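Local coordinates for flagellar hook-associated protein 3 (Bacillus cereus, PDB 5ZIY) that probably forms part of the junction between the flagellar hook and filament, at residues D119-L124 against E129-R134; A87-K90 against Y95-G98. All blocks are in the same frame, centred on the assembly; numbering follows the deposited sequence.

Interaction 1 of 2, residues D119-L124 against E129-R134. With ZN (zinc ion), chain C.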
loop_
_atom_site.group_PDB
_atom_site.type_symbol
_atom_site.label_atom_id
_atom_site.label_comp_id
_atom_site.label_asym_id
_atom_site.label_seq_id
_atom_site.Cartn_x
_atom_site.Cartn_y
_atom_site.Cartn_z
ATOM N N ASP A 119 3.510 -13.626 0.613
ATOM C CA ASP A 119 2.967 -12.776 -0.429
ATOM C C ASP A 119 2.127 -13.595 -1.378
ATOM O O ASP A 119 2.302 -14.811 -1.458
ATOM C CB ASP A 119 4.112 -12.176 -1.227
ATOM C CG ASP A 119 4.987 -11.267 -0.399
ATOM O OD1 ASP A 119 4.526 -10.795 0.660
ATOM O OD2 ASP A 119 6.165 -11.052 -0.797
ATOM N N VAL A 120 1.204 -12.920 -2.068
ATOM C CA VAL A 120 0.412 -13.488 -3.165
ATOM C C VAL A 120 0.873 -12.831 -4.493
ATOM O O VAL A 120 0.745 -11.621 -4.669
ATOM C CB VAL A 120 -1.103 -13.241 -2.988
ATOM C CG1 VAL A 120 -1.866 -13.658 -4.255
ATOM C CG2 VAL A 120 -1.628 -13.988 -1.731
ATOM N N ASN A 121 1.404 -13.666 -5.388
ATOM C CA ASN A 121 1.855 -13.307 -6.721
ATOM C C ASN A 121 0.783 -13.481 -7.748
ATOM O O ASN A 121 0.039 -14.443 -7.713
ATOM C CB ASN A 121 3.029 -14.172 -7.173
ATOM C CG ASN A 121 4.357 -13.699 -6.590
ATOM O OD1 ASN A 121 4.416 -12.692 -5.858
ATOM N ND2 ASN A 121 5.431 -14.393 -6.941
ATOM N N TRP A 122 0.731 -12.528 -8.672
ATOM C CA TRP A 122 -0.142 -12.585 -9.851
ATOM C C TRP A 122 0.812 -12.600 -11.073
ATOM O O TRP A 122 1.966 -12.037 -11.036
ATOM C CB TRP A 122 -0.993 -11.321 -9.944
ATOM C CG TRP A 122 -2.191 -11.323 -9.173
ATOM C CD1 TRP A 122 -2.519 -12.164 -8.154
ATOM C CD2 TRP A 122 -3.298 -10.443 -9.336
ATOM N NE1 TRP A 122 -3.750 -11.851 -7.670
ATOM C CE2 TRP A 122 -4.269 -10.817 -8.392
ATOM C CE3 TRP A 122 -3.580 -9.407 -10.219
ATOM C CZ2 TRP A 122 -5.472 -10.161 -8.261
ATOM C CZ3 TRP A 122 -4.771 -8.761 -10.102
ATOM C CH2 TRP A 122 -5.711 -9.138 -9.120
ATOM N N LYS A 123 0.348 -13.253 -12.118
ATOM C CA LYS A 123 1.182 -13.491 -13.256
ATOM C C LYS A 123 0.416 -13.170 -14.520
ATOM O O LYS A 123 -0.621 -13.718 -14.772
ATOM C CB LYS A 123 1.615 -14.932 -13.217
ATOM C CG LYS A 123 2.380 -15.366 -14.379
ATOM C CD LYS A 123 2.851 -16.776 -14.164
ATOM C CE LYS A 123 3.169 -17.424 -15.474
ATOM N NZ LYS A 123 4.263 -18.403 -15.328
ATOM N N LEU A 124 0.907 -12.222 -15.285
ATOM C CA LEU A 124 0.275 -11.861 -16.542
ATOM C C LEU A 124 0.297 -13.021 -17.536
ATOM O O LEU A 124 1.106 -13.937 -17.397
ATOM C CB LEU A 124 1.016 -10.663 -17.161
ATOM C CG LEU A 124 0.560 -9.259 -16.808
ATOM C CD1 LEU A 124 0.065 -9.185 -15.391
ATOM C CD2 LEU A 124 1.678 -8.207 -17.156
ATOM N N GLU A 129 5.412 -11.447 -13.704
ATOM C CA GLU A 129 4.940 -11.655 -12.346
ATOM C C GLU A 129 5.206 -10.508 -11.407
ATOM O O GLU A 129 6.225 -9.917 -11.460
ATOM C CB GLU A 129 5.670 -12.851 -11.750
ATOM C CG GLU A 129 5.424 -14.099 -12.485
ATOM C CD GLU A 129 5.954 -15.267 -11.712
ATOM O OE1 GLU A 129 7.173 -15.239 -11.364
ATOM O OE2 GLU A 129 5.139 -16.174 -11.430
ATOM N N PHE A 130 4.260 -10.213 -10.535
ATOM C CA PHE A 130 4.476 -9.239 -9.460
ATOM C C PHE A 130 3.714 -9.652 -8.205
ATOM O O PHE A 130 2.829 -10.506 -8.251
ATOM C CB PHE A 130 4.048 -7.854 -9.886
ATOM C CG PHE A 130 2.562 -7.680 -9.980
ATOM C CD1 PHE A 130 1.862 -8.181 -11.061
ATOM C CD2 PHE A 130 1.871 -6.984 -9.007
ATOM C CE1 PHE A 130 0.491 -7.990 -11.145
ATOM C CE2 PHE A 130 0.494 -6.845 -9.077
ATOM C CZ PHE A 130 -0.178 -7.338 -10.149
ATOM N N LYS A 131 4.082 -9.038 -7.085
ATOM C CA LYS A 131 3.422 -9.259 -5.804
ATOM C C LYS A 131 2.218 -8.401 -5.724
ATOM O O LYS A 131 2.347 -7.190 -5.705
ATOM C CB LYS A 131 4.355 -8.905 -4.660
ATOM C CG LYS A 131 5.647 -9.729 -4.671
ATOM C CD LYS A 131 6.740 -8.981 -3.957
ATOM C CE LYS A 131 8.055 -9.795 -3.850
ATOM N NZ LYS A 131 7.777 -10.974 -2.969
ATOM N N ALA A 132 1.039 -9.018 -5.707
ATOM C CA ALA A 132 -0.214 -8.312 -5.675
ATOM C C ALA A 132 -0.666 -8.056 -4.229
ATOM O O ALA A 132 -1.229 -6.985 -3.947
ATOM C CB ALA A 132 -1.277 -9.105 -6.395
ATOM N N PHE A 133 -0.511 -9.068 -3.346
ATOM C CA PHE A 133 -0.918 -8.942 -1.927
ATOM C C PHE A 133 0.254 -9.353 -1.067
ATOM O O PHE A 133 0.850 -10.405 -1.294
ATOM C CB PHE A 133 -2.162 -9.771 -1.623
ATOM C CG PHE A 133 -3.301 -9.460 -2.529
ATOM C CD1 PHE A 133 -4.206 -8.478 -2.191
ATOM C CD2 PHE A 133 -3.463 -10.135 -3.719
ATOM C CE1 PHE A 133 -5.246 -8.161 -3.012
ATOM C CE2 PHE A 133 -4.545 -9.814 -4.581
ATOM C CZ PHE A 133 -5.422 -8.815 -4.225
ATOM N N ARG A 134 0.662 -8.479 -0.154
ATOM C CA ARG A 134 1.975 -8.663 0.497
ATOM C C ARG A 134 1.824 -8.680 1.970
ATOM O O ARG A 134 0.891 -8.113 2.493
ATOM C CB ARG A 134 2.933 -7.527 0.092
ATOM C CG ARG A 134 3.337 -7.608 -1.338
ATOM C CD ARG A 134 4.234 -6.415 -1.781
ATOM N NE ARG A 134 5.605 -6.556 -1.316
ATOM C CZ ARG A 134 6.626 -5.810 -1.741
ATOM N NH1 ARG A 134 6.422 -4.843 -2.614
ATOM N NH2 ARG A 134 7.852 -6.021 -1.274
HETATM ZN ZN ZN C . 6.363 -17.900 -10.978
HETATM O O HOH W 1 6.509 -8.327 1.063
#
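Trp122 carries its indole with CG beside the backbone N and anti to the carbonyl carbon (chi1 -84°), while Phe133 takes the same kind of first torsion (chi1 -54°) on the strand across from it. Both residues lie on the same face of the hairpin, and these torsions turn their rings against each other. The edge of Phe133 is turned to the face of Trp122 in an offset edge-to-face pair, planes at 68°, and the methyl of Ala132 sits over a face of the indole, CB lying 3.6 Å from the centroid of the five-membered ring. Phe130 stands alongside Trp122, its CE1 3.8 Å from Trp122 CB.

Beneath these rings, Trp122 and Phe130 form an antiparallel hydrogen-bonded pair, each N bonding to the other's O. Past the Asn121-Lys131 pair, between Asn121 and Val120, the register slips by a residue: Ala132 N (2.8 Å) and Phe133 N (3.1 Å) both bond to Val120 O, the signature of a classic beta bulge. Asn121, Lys123, Glu129 and Lys131 make the other face polar. Glu129 OE2 binds a zinc ion at 2.2 Å and also lies beside the aliphatic chain of Lys123. Lys131 NZ reaches Asp119 OD2 in a 2.7 Å salt bridge, on the lone pair away from OD1; at this open end a water joins Asp119 OD1 to Arg134 NE.

The aromatic face is laid on the helices: Trp122 touches Ser31 and Val34 of helix 8-60, and Phe130 bridges from Ser31 to Met190 of helix 162-204. Leu124 continues this against Met24, Met190 and Phe193.

Interaction 2 of 2, residues A87-K90 against Y95-G98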
loop_
_atom_site.group_PDB
_atom_site.type_symbol
_atom_site.label_atom_id
_atom_site.label_comp_id
_atom_site.label_asym_id
_atom_site.label_seq_id
_atom_site.Cartn_x
_atom_site.Cartn_y
_atom_site.Cartn_z
ATOM N N ALA A 87 -4.193 0.267 6.643
ATOM C CA ALA A 87 -3.385 -0.930 6.633
ATOM C C ALA A 87 -4.210 -2.202 6.400
ATOM O O ALA A 87 -3.688 -3.220 5.892
ATOM C CB ALA A 87 -2.532 -1.008 7.964
ATOM N N ASN A 88 -5.505 -2.143 6.731
ATOM C CA ASN A 88 -6.423 -3.228 6.555
ATOM C C ASN A 88 -7.212 -3.161 5.236
ATOM O O ASN A 88 -8.214 -3.836 5.129
ATOM C CB ASN A 88 -7.411 -3.286 7.763
ATOM C CG ASN A 88 -6.735 -3.749 9.032
ATOM O OD1 ASN A 88 -5.781 -4.519 8.965
ATOM N ND2 ASN A 88 -7.210 -3.279 10.189
ATOM N N THR A 89 -6.744 -2.396 4.238
ATOM C CA THR A 89 -7.367 -2.355 2.918
ATOM C C THR A 89 -7.418 -3.734 2.229
ATOM O O THR A 89 -6.453 -4.490 2.224
ATOM C CB THR A 89 -6.702 -1.274 2.001
ATOM O OG1 THR A 89 -6.820 -0.003 2.639
ATOM C CG2 THR A 89 -7.371 -1.199 0.619
ATOM N N LYS A 90 -8.606 -4.063 1.725
ATOM C CA LYS A 90 -8.906 -5.366 1.125
ATOM C C LYS A 90 -9.478 -5.204 -0.281
ATOM O O LYS A 90 -10.322 -4.384 -0.498
ATOM C CB LYS A 90 -9.909 -6.075 2.004
ATOM C CG LYS A 90 -10.431 -7.410 1.513
ATOM C CD LYS A 90 -11.389 -7.995 2.595
ATOM C CE LYS A 90 -11.941 -9.367 2.232
ATOM N NZ LYS A 90 -13.222 -9.623 2.954
ATOM N N TYR A 95 -6.203 -9.050 1.610
ATOM C CA TYR A 95 -5.630 -7.798 2.132
ATOM C C TYR A 95 -4.346 -7.424 1.433
ATOM O O TYR A 95 -3.422 -8.228 1.364
ATOM C CB TYR A 95 -5.407 -7.910 3.628
ATOM C CG TYR A 95 -6.700 -8.067 4.394
ATOM C CD1 TYR A 95 -7.447 -6.970 4.746
ATOM C CD2 TYR A 95 -7.149 -9.308 4.798
ATOM C CE1 TYR A 95 -8.654 -7.101 5.457
ATOM C CE2 TYR A 95 -8.392 -9.456 5.502
ATOM C CZ TYR A 95 -9.113 -8.351 5.826
ATOM O OH TYR A 95 -10.282 -8.471 6.538
ATOM N N ILE A 96 -4.249 -6.201 0.922
ATOM C CA ILE A 96 -3.043 -5.848 0.189
ATOM C C ILE A 96 -1.782 -5.828 1.033
ATOM O O ILE A 96 -0.640 -5.975 0.492
ATOM C CB ILE A 96 -3.175 -4.518 -0.575
ATOM C CG1 ILE A 96 -3.614 -3.417 0.353
ATOM C CG2 ILE A 96 -4.229 -4.637 -1.757
ATOM C CD1 ILE A 96 -3.257 -2.003 -0.181
ATOM N N PHE A 97 -1.969 -5.621 2.341
ATOM C CA PHE A 97 -0.878 -5.693 3.333
ATOM C C PHE A 97 -1.007 -6.846 4.324
ATOM O O PHE A 97 -0.282 -6.908 5.361
ATOM C CB PHE A 97 -0.760 -4.355 4.042
ATOM C CG PHE A 97 -0.443 -3.232 3.122
ATOM C CD1 PHE A 97 0.773 -3.198 2.461
ATOM C CD2 PHE A 97 -1.315 -2.200 2.937
ATOM C CE1 PHE A 97 1.078 -2.149 1.597
ATOM C CE2 PHE A 97 -1.001 -1.147 2.086
ATOM C CZ PHE A 97 0.194 -1.135 1.409
ATOM N N GLY A 98 -1.820 -7.828 3.956
ATOM C CA GLY A 98 -1.977 -9.040 4.738
ATOM C C GLY A 98 -1.636 -10.363 4.074
ATOM O O GLY A 98 -2.069 -11.438 4.535
HETATM O O HOH W 2 -4.268 -4.900 3.842
#
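Tyr95 and Lys90 meet with their side chains crossing at a slant, the lysine passing over one face of the phenol ring. Lys90 CB stands 3.8 Å from Tyr95 CD1, and farther along the chain CD comes over the outer part of the ring, 4.0 Å from CZ. The lysine reaches that far because its chain is extended, with CG anti to the backbone N (chi1 176°). A different neighbour occupies the ring's edge: the carbonyl oxygen of Asn88 lies in the ring plane, 3.2 Å from Tyr95 CD1, so backbone and lysine approach the same tyrosine from nearly perpendicular directions. Leu105 and Pro106, from the loop that follows, also touch this ring.

The chain here leaves helix 67-87 and doubles back as a tight antiparallel hairpin, in which Lys90 and Tyr95 are a non-hydrogen-bonded pair; the reversal lies within the bacterial flagellin N-terminal helical region. Beyond the pair, Ile96 N bonds to Thr89 O at 3.1 Å, and a type I beta turn from Tyr95 to Gly98 bends the second arm away. One water sits between the arms. It donates to Ala87 O and Thr89 O and accepts from Phe97 N, linking the last helical residue to the turn.

Phe97 also presents CB to Ala87 O at 3.6 Å, and its ring turns its edge to the same oxygen while packing among Leu42 of helix 8-60 and Leu139 and Leu140 of helix 137-155. Ile96 directs CG1 at Thr89, 4.1 Å from its CB. The threonine hydroxyl is turned back to the helix, where OG1 bonds to Leu86 O, and the amide of Asn88 reaches out through OD1 to Phe107 N.

Interaction 2 closes before interaction 1 opens along the chain, and their centres lie about 14 Å apart, yet the two touch directly. Arg134 N at the end of the 119-124/129-134 hairpin probably hydrogen-bonds to Ile96 O, 2.9 Å away, which brings the turn of interaction 2 up against the end of the second strand. Phe133 packs at the same join, its CB 3.6 Å from Tyr95 O and its CD1 3.7 Å from Ile96 CA, while its ring edge is turned to Trp122. Both contacts also rest on helix 8-60. Glu129 binds zinc directly; the Phe133 side chain is about 9 Å from another zinc ion, and that of Lys90 about 8 Å from a zinc ion.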